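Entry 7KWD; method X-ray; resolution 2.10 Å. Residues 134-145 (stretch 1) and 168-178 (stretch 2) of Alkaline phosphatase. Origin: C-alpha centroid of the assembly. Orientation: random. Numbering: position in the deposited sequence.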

# COMPACT_ATOMS: atom_id res chain seq x y z
N LYS A 134 17.43 -12.66 29.57
CA LYS A 134 17.50 -11.35 28.94
C LYS A 134 16.69 -10.35 29.77
O LYS A 134 15.61 -10.67 30.24
N ALA A 135 17.22 -9.14 29.92
CA ALA A 135 16.42 -8.00 30.34
C ALA A 135 15.40 -7.66 29.26
O ALA A 135 15.62 -7.89 28.06
N VAL A 136 14.26 -7.12 29.68
CA VAL A 136 13.14 -6.81 28.80
C VAL A 136 12.76 -5.35 28.98
O VAL A 136 12.65 -4.87 30.12
N GLY A 137 12.54 -4.67 27.86
CA GLY A 137 12.02 -3.30 27.88
C GLY A 137 10.86 -3.16 26.93
O GLY A 137 10.85 -3.74 25.85
N LEU A 138 9.84 -2.40 27.35
CA LEU A 138 8.71 -2.02 26.51
C LEU A 138 8.60 -0.50 26.50
O LEU A 138 8.44 0.14 27.54
N VAL A 139 8.66 0.09 25.32
CA VAL A 139 8.62 1.54 25.17
C VAL A 139 7.61 1.87 24.11
O VAL A 139 7.72 1.36 22.98
N THR A 140 6.64 2.72 24.44
CA THR A 140 5.62 3.01 23.44
C THR A 140 4.99 4.37 23.65
O THR A 140 5.08 4.95 24.73
N THR A 141 4.35 4.87 22.60
CA THR A 141 3.55 6.09 22.68
C THR A 141 2.08 5.79 22.99
O THR A 141 1.32 6.74 23.22
N THR A 142 1.67 4.52 22.98
CA THR A 142 0.36 4.19 23.50
C THR A 142 0.44 4.07 25.02
O THR A 142 1.52 4.17 25.63
N THR A 143 -0.72 3.79 25.66
CA THR A 143 -0.71 3.27 27.02
C THR A 143 0.27 2.11 27.07
O THR A 143 0.36 1.30 26.14
N VAL A 144 1.05 2.05 28.15
CA VAL A 144 2.13 1.09 28.21
C VAL A 144 1.59 -0.33 28.26
O VAL A 144 2.30 -1.28 27.89
N THR A 145 0.34 -0.49 28.68
CA THR A 145 -0.38 -1.75 28.79
C THR A 145 -1.16 -2.10 27.51
O THR A 145 -1.93 -3.06 27.48
N GLN A 168 -0.33 -7.48 35.87
CA GLN A 168 0.48 -8.53 35.25
C GLN A 168 1.89 -8.02 34.92
O GLN A 168 2.86 -8.78 35.00
N TYR A 169 2.01 -6.74 34.54
CA TYR A 169 3.33 -6.15 34.28
C TYR A 169 4.20 -6.15 35.53
O TYR A 169 5.41 -6.46 35.47
N LEU A 170 3.61 -5.79 36.68
CA LEU A 170 4.36 -5.84 37.93
C LEU A 170 4.87 -7.24 38.21
O LEU A 170 6.02 -7.42 38.61
N GLU A 171 4.02 -8.26 38.01
CA GLU A 171 4.44 -9.63 38.29
C GLU A 171 5.44 -10.11 37.25
O GLU A 171 6.40 -10.81 37.59
N PHE A 172 5.27 -9.72 35.98
CA PHE A 172 6.24 -10.11 34.96
C PHE A 172 7.62 -9.55 35.28
O PHE A 172 8.63 -10.26 35.16
N GLY A 173 7.68 -8.30 35.70
CA GLY A 173 8.94 -7.73 36.14
C GLY A 173 9.91 -7.27 35.07
O GLY A 173 11.14 -7.38 35.26
N ALA A 174 9.43 -6.73 33.95
CA ALA A 174 10.37 -6.25 32.93
C ALA A 174 11.20 -5.11 33.50
O ALA A 174 10.75 -4.35 34.37
N GLU A 175 12.43 -4.97 32.98
CA GLU A 175 13.35 -4.00 33.53
C GLU A 175 12.93 -2.57 33.21
O GLU A 175 13.23 -1.65 33.99
N VAL A 176 12.27 -2.36 32.09
CA VAL A 176 11.86 -1.03 31.66
C VAL A 176 10.44 -1.09 31.08
O VAL A 176 10.17 -1.85 30.15
N TYR A 177 9.57 -0.21 31.56
CA TYR A 177 8.24 0.02 31.03
C TYR A 177 8.05 1.52 30.87
O TYR A 177 8.07 2.24 31.87
N LEU A 178 7.83 2.00 29.64
CA LEU A 178 7.67 3.42 29.38
C LEU A 178 6.54 3.63 28.40
O LEU A 178 6.52 3.01 27.33

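Strand 135-140 runs parallel to strand 176-178, and the side chains alternate between the two faces of the sheet they form. Lys 134 precedes the strand; the end of its side chain leads away from stretch 2.

Ala 135 meets the carboxylate of Glu 175. Its CB lies 3.6 Å from Glu 175 CD. Glu 175 points toward stretch 1 with chi1 m and chi2 p, which folds the acid back onto the strand. There its OE1 accepts a hydrogen bond from Val 136 N at 2.9 Å. The acid thus takes a backbone donor just before the regular strand pairing begins. Val 136 O in turn receives Val 176 N at 3.2 Å and, in a weak bond, Glu 175 N at 2.9 Å.

The side chain of Val 136 is in rotamer t. Its CG1 packs 3.9 Å from Ala 174 CB and 4.1 Å from Phe 172 CE2, at the edge of the Phe 172 ring. Phe 172 has chi1 t and points toward stretch 1.

Gly 137 pairs with Val 176 and has no side chain. Its CA makes a CA-H...O contact of 3.3 Å with Val 176 O.

Leu 138 shares a face with Tyr 177. With chi1 m and chi2 t, its end comes nearer to stretch 2. Leu 138 CD1 sits 3.8 Å from Tyr 177 CE1, at the ring edge, and 4.2 Å from Tyr 169 CZ. One methyl therefore touches both tyrosines. Tyr 177, chi1 m, is held at its far end: its OH accepts Ala 174 N at 3.0 Å and makes a weak bond to Tyr 169 O at 2.7 Å.

Val 139, rotamer t, lies on the other face with Val 176 and Leu 178. Its CG2 is 4.0 Å from Leu 178 CD1 and 4.5 Å from Val 176 CG1. Leu 178 has chi1 m and chi2 t.

Thr 140, rotamer t, contributes mainly backbone here: its N donates to Leu 178 O at 2.9 Å. Its OG1 accepts Thr 142 N at 2.9 Å, within the corner at 141 and 142. Thr 141, Thr 142 and Thr 143 are all p and make no contact with stretch 2.

Val 144, rotamer p, points toward stretch 2. Its CG2 lies 4.1 Å from Tyr 177 CB, and its CG1 4.3 Å from Tyr 169 CE2. Tyr 169, chi1 m, reaches from the helix so that its OH donates to Val 144 O at 2.8 Å. Thr 145, rotamer p, adds CG2 at 3.9 Å from Tyr 169 CE2.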

# COMPACT_ATOMS: atom_id res chain seq x y z
CB LYS A 134 16.97 -11.39 27.50
CG LYS A 134 17.53 -12.54 26.58
CD LYS A 134 18.92 -12.25 26.09
CE LYS A 134 19.53 -13.49 25.36
NZ LYS A 134 20.86 -13.19 24.85
CB ALA A 135 17.31 -6.79 30.62
CB VAL A 136 11.92 -7.72 29.08
CG1 VAL A 136 10.72 -7.34 28.21
CG2 VAL A 136 12.28 -9.16 28.88
CB LEU A 138 7.41 -2.65 27.02
CG LEU A 138 7.40 -4.19 27.13
CD1 LEU A 138 6.16 -4.71 27.86
CD2 LEU A 138 7.47 -4.79 25.74
CB VAL A 139 10.01 2.11 24.79
CG1 VAL A 139 9.90 3.63 24.64
CG2 VAL A 139 11.03 1.77 25.85
CB THR A 140 4.53 1.94 23.47
OG1 THR A 140 3.48 2.29 22.57
CG2 THR A 140 3.95 1.82 24.87
CB THR A 141 3.63 6.89 21.38
OG1 THR A 141 3.24 6.06 20.27
CG2 THR A 141 5.03 7.44 21.15
CB THR A 142 -0.16 2.88 22.90
OG1 THR A 142 0.67 1.79 23.34
CG2 THR A 142 -0.17 2.92 21.36
CB THR A 143 -2.10 2.81 27.46
OG1 THR A 143 -2.61 1.90 26.50
CG2 THR A 143 -3.05 4.01 27.59
CB VAL A 144 3.02 1.44 29.42
CG1 VAL A 144 2.30 1.08 30.75
CG2 VAL A 144 4.33 0.73 29.28
CB THR A 145 -1.37 -1.63 29.98
OG1 THR A 145 -2.10 -0.41 29.79
CG2 THR A 145 -0.67 -1.54 31.33
CB GLN A 168 -0.23 -9.03 34.00
CG GLN A 168 -1.51 -9.81 34.29
CD GLN A 168 -2.20 -10.22 33.02
OE1 GLN A 168 -3.02 -9.47 32.48
NE2 GLN A 168 -1.88 -11.41 32.52
CB TYR A 169 3.16 -4.72 33.78
CG TYR A 169 2.87 -4.56 32.32
CD1 TYR A 169 2.50 -5.65 31.52
CD2 TYR A 169 3.02 -3.34 31.72
CE1 TYR A 169 2.26 -5.48 30.16
CE2 TYR A 169 2.79 -3.16 30.37
CZ TYR A 169 2.41 -4.23 29.60
OH TYR A 169 2.18 -4.01 28.24
CB LEU A 170 3.47 -5.35 39.08
CG LEU A 170 4.06 -5.37 40.49
CD1 LEU A 170 5.31 -4.48 40.62
CD2 LEU A 170 2.99 -4.94 41.52
CB GLU A 171 3.21 -10.55 38.32
CG GLU A 171 3.54 -11.98 38.79
CD GLU A 171 2.37 -12.92 38.61
OE1 GLU A 171 1.26 -12.42 38.32
OE2 GLU A 171 2.56 -14.16 38.76
CB PHE A 172 5.78 -9.66 33.58
CG PHE A 172 6.73 -10.08 32.47
CD1 PHE A 172 6.81 -11.41 32.05
CD2 PHE A 172 7.56 -9.15 31.87
CE1 PHE A 172 7.70 -11.79 31.02
CE2 PHE A 172 8.46 -9.52 30.84
CZ PHE A 172 8.53 -10.84 30.43
CB ALA A 174 9.64 -5.78 31.67
CB GLU A 175 14.77 -4.28 33.04
CG GLU A 175 15.51 -5.39 33.82
CD GLU A 175 15.09 -6.84 33.45
OE1 GLU A 175 14.15 -7.07 32.61
OE2 GLU A 175 15.71 -7.77 34.03
CB VAL A 176 12.80 -0.42 30.59
CG1 VAL A 176 12.24 0.93 30.08
CG2 VAL A 176 14.21 -0.27 31.11
CB TYR A 177 7.15 -0.48 31.97
CG TYR A 177 7.06 -1.95 32.27
CD1 TYR A 177 6.53 -2.83 31.33
CD2 TYR A 177 7.40 -2.45 33.51
CE1 TYR A 177 6.39 -4.18 31.62
CE2 TYR A 177 7.29 -3.79 33.81
CZ TYR A 177 6.78 -4.65 32.86
OH TYR A 177 6.65 -5.98 33.15
CB LEU A 178 8.94 4.04 28.81
CG LEU A 178 10.18 4.02 29.67
CD1 LEU A 178 11.36 4.43 28.84
CD2 LEU A 178 10.02 4.91 30.90